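Transcriptional regulator (PDB 3E7Q) probably binds regulatory DNA through an N-terminal helix-turn-helix and regulates transcription, likely as a TetR-family repressor. Local coordinates at the interface of chains A and B. Coordinates in Å, arbitrary orientation; residue numbers count along the deposited sequence, not the author numbering. Chains: chain A/B, transcriptional regulator.

The interface of chains A and B. Residues chain A 169, 173, 176, 184, 192; chain B 134, 161, 164-165, 168.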
ATOM      1  N   LEU A 169       9.266   2.581   2.743  1.00 37.76           N
ATOM      2  CA  LEU A 169       9.748   2.949   1.421  1.00 38.21           C
ATOM      3  C   LEU A 169       9.599   1.791   0.400  1.00 38.16           C
ATOM      4  O   LEU A 169       9.089   2.004  -0.682  1.00 38.71           O
ATOM      5  CB  LEU A 169      11.184   3.414   1.482  1.00 37.38           C
ATOM      6  CG  LEU A 169      11.892   3.751   0.171  1.00 38.45           C
ATOM      7  CD1 LEU A 169      11.191   4.941  -0.579  1.00 36.68           C
ATOM      8  CD2 LEU A 169      13.423   3.999   0.429  1.00 36.20           C
ATOM      9  N   LEU A 173       7.146   1.635  -2.796  1.00 37.74           N
ATOM     10  CA  LEU A 173       7.710   1.391  -4.113  1.00 36.81           C
ATOM     11  C   LEU A 173       7.117   0.130  -4.744  1.00 36.80           C
ATOM     12  O   LEU A 173       6.826   0.120  -5.904  1.00 35.20           O
ATOM     13  CB  LEU A 173       9.229   1.271  -4.037  1.00 36.91           C
ATOM     14  CG  LEU A 173      10.062   2.520  -3.796  1.00 34.28           C
ATOM     15  CD1 LEU A 173      11.539   2.136  -3.497  1.00 33.79           C
ATOM     16  CD2 LEU A 173       9.906   3.594  -4.926  1.00 32.20           C
ATOM     17  N   GLU A 176       3.431   1.123  -5.868  1.00 41.18           N
ATOM     18  CA  GLU A 176       3.303   1.978  -7.005  1.00 43.08           C
ATOM     19  C   GLU A 176       3.745   1.285  -8.260  1.00 42.99           C
ATOM     20  O   GLU A 176       3.252   1.561  -9.347  1.00 42.91           O
ATOM     21  CB  GLU A 176       4.127   3.233  -6.866  1.00 44.58           C
ATOM     22  CG  GLU A 176       3.839   4.133  -8.130  1.00 51.25           C
ATOM     23  CD  GLU A 176       2.297   4.245  -8.437  1.00 55.08           C
ATOM     24  OE1 GLU A 176       1.491   4.402  -7.441  1.00 56.15           O
ATOM     25  OE2 GLU A 176       1.939   4.154  -9.644  1.00 57.41           O
ATOM     26  N   PHE A 184       8.646   3.762 -12.655  1.00 41.65           N
ATOM     27  CA  PHE A 184      10.080   3.567 -12.498  1.00 41.02           C
ATOM     28  C   PHE A 184      10.429   2.089 -12.750  1.00 40.77           C
ATOM     29  O   PHE A 184       9.571   1.174 -12.639  1.00 39.65           O
ATOM     30  CB  PHE A 184      10.562   4.045 -11.124  1.00 39.55           C
ATOM     31  CG  PHE A 184       9.988   3.261  -9.978  1.00 39.69           C
ATOM     32  CD1 PHE A 184      10.652   2.184  -9.441  1.00 36.86           C
ATOM     33  CD2 PHE A 184       8.734   3.569  -9.476  1.00 42.66           C
ATOM     34  CE1 PHE A 184      10.083   1.442  -8.400  1.00 38.19           C
ATOM     35  CE2 PHE A 184       8.188   2.832  -8.443  1.00 40.24           C
ATOM     36  CZ  PHE A 184       8.894   1.780  -7.913  1.00 38.60           C
ATOM     37  N   ILE A 192      16.878   4.046  -5.553  1.00 36.56           N
ATOM     38  CA  ILE A 192      16.176   4.758  -4.502  1.00 35.88           C
ATOM     39  C   ILE A 192      16.485   4.194  -3.100  1.00 35.98           C
ATOM     40  O   ILE A 192      16.651   4.941  -2.137  1.00 36.35           O
ATOM     41  CB  ILE A 192      14.603   4.764  -4.784  1.00 37.19           C
ATOM     42  CG1 ILE A 192      14.276   5.671  -6.006  1.00 35.81           C
ATOM     43  CG2 ILE A 192      13.779   5.107  -3.514  1.00 33.94           C
ATOM     44  CD1 ILE A 192      12.868   5.526  -6.552  1.00 35.75           C
TER
ATOM     45  N   TYR B 134      -1.717  10.370  -9.033  1.00 45.52           N
ATOM     46  CA  TYR B 134      -0.357  10.115  -8.595  1.00 44.67           C
ATOM     47  C   TYR B 134       0.630  11.102  -9.308  1.00 42.26           C
ATOM     48  O   TYR B 134       1.544  11.623  -8.699  1.00 39.71           O
ATOM     49  CB  TYR B 134      -0.013   8.618  -8.826  1.00 47.34           C
ATOM     50  CG  TYR B 134       1.408   8.163  -8.422  1.00 48.42           C
ATOM     51  CD1 TYR B 134       1.873   8.252  -7.104  1.00 51.00           C
ATOM     52  CD2 TYR B 134       2.275   7.631  -9.394  1.00 53.84           C
ATOM     53  CE1 TYR B 134       3.180   7.850  -6.772  1.00 50.40           C
ATOM     54  CE2 TYR B 134       3.541   7.233  -9.094  1.00 53.13           C
ATOM     55  CZ  TYR B 134       4.004   7.334  -7.783  1.00 53.15           C
ATOM     56  OH  TYR B 134       5.291   6.879  -7.546  1.00 53.09           O
ATOM     57  N   LEU B 161      12.897  11.481  -9.626  1.00 37.60           N
ATOM     58  CA  LEU B 161      13.184  10.262  -8.946  1.00 37.30           C
ATOM     59  C   LEU B 161      13.130  10.404  -7.458  1.00 36.43           C
ATOM     60  O   LEU B 161      12.550   9.527  -6.802  1.00 35.74           O
ATOM     61  CB  LEU B 161      14.504   9.664  -9.417  1.00 39.19           C
ATOM     62  CG  LEU B 161      14.731   8.180  -9.117  1.00 42.29           C
ATOM     63  CD1 LEU B 161      13.756   7.254  -9.919  1.00 39.82           C
ATOM     64  CD2 LEU B 161      16.169   7.887  -9.343  1.00 41.63           C
ATOM     65  N   ILE B 164       9.470  10.326  -6.454  1.00 34.82           N
ATOM     66  CA  ILE B 164       9.001   8.982  -6.377  1.00 35.08           C
ATOM     67  C   ILE B 164       9.423   8.333  -5.035  1.00 35.89           C
ATOM     68  O   ILE B 164       8.625   7.635  -4.416  1.00 36.43           O
ATOM     69  CB  ILE B 164       9.480   8.092  -7.588  1.00 35.29           C
ATOM     70  CG1 ILE B 164       8.749   8.509  -8.863  1.00 35.27           C
ATOM     71  CG2 ILE B 164       9.360   6.532  -7.249  1.00 30.55           C
ATOM     72  CD1 ILE B 164       9.480   8.174 -10.171  1.00 34.05           C
ATOM     73  N   SER B 165      10.624   8.610  -4.564  1.00 36.23           N
ATOM     74  CA  SER B 165      11.124   8.024  -3.320  1.00 36.13           C
ATOM     75  C   SER B 165      10.332   8.516  -2.116  1.00 37.45           C
ATOM     76  O   SER B 165       9.906   7.747  -1.234  1.00 38.01           O
ATOM     77  CB  SER B 165      12.606   8.384  -3.160  1.00 35.68           C
ATOM     78  OG  SER B 165      13.164   7.833  -1.967  1.00 34.07           O
ATOM     79  N   ALA B 168       6.710   7.248  -2.216  1.00 37.72           N
ATOM     80  CA  ALA B 168       6.763   5.882  -1.777  1.00 37.32           C
ATOM     81  C   ALA B 168       6.836   5.748  -0.246  1.00 36.89           C
ATOM     82  O   ALA B 168       6.096   4.969   0.345  1.00 36.24           O
ATOM     83  CB  ALA B 168       7.901   5.134  -2.508  1.00 35.61           C
TER
HETATM   84  O   HOH W   1      15.609   7.324  -1.161  1.00 28.84           O
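Helices 159-179 and 186-204 of chain A, with the loop carrying A:Phe184, meet helices 159-179 and 124-152 of chain B. The patch is part of a two-fold symmetric interface between the C-terminal halves of the two chains, the region through which TetR-family regulators typically dimerise. B:Ile164 lies at the middle of the patch. B:Ile164 CG2, a methyl, stands 3.7 Å from A:Ile192 CD1. B:Ile164 CG2 also meets A:Leu173 CD2 and lies 3.8 Å from A:Phe184 CD2 on the ring. The side chains of A:Leu173 and A:Ile192 each run across B:Ile164 at roughly a right angle. A:Ile192 CD1 also touches B:Leu161 CD1. Beside this cluster the small B:Ala168 lets A:Leu173 come close, with A:Leu173 CD2 3.5 Å from B:Ala168 CB. A:Ile192 CG2 packs equally tightly on B:Ser165 CB, at 3.5 Å. A:Leu169 CD1 adds a contact to B:Ala168 CB at 3.8 Å.

At one end of the patch, A:Glu176 lies over one face of the B:Tyr134 ring. The chain bends at chi2 (47°), which helps bring the carboxylate over the ring; the two planes end 16° apart. A:Glu176 CD sits 3.5 Å from the centroid of the B:Tyr134 ring, shifted toward the rim. Water 1 links the chains at the opposite end. Its oxygen lies 2.8 Å from the backbone A:Ile192 O and 2.6 Å from the B:Ser165 OG hydroxyl, which points away from its own backbone N (chi1 -180°).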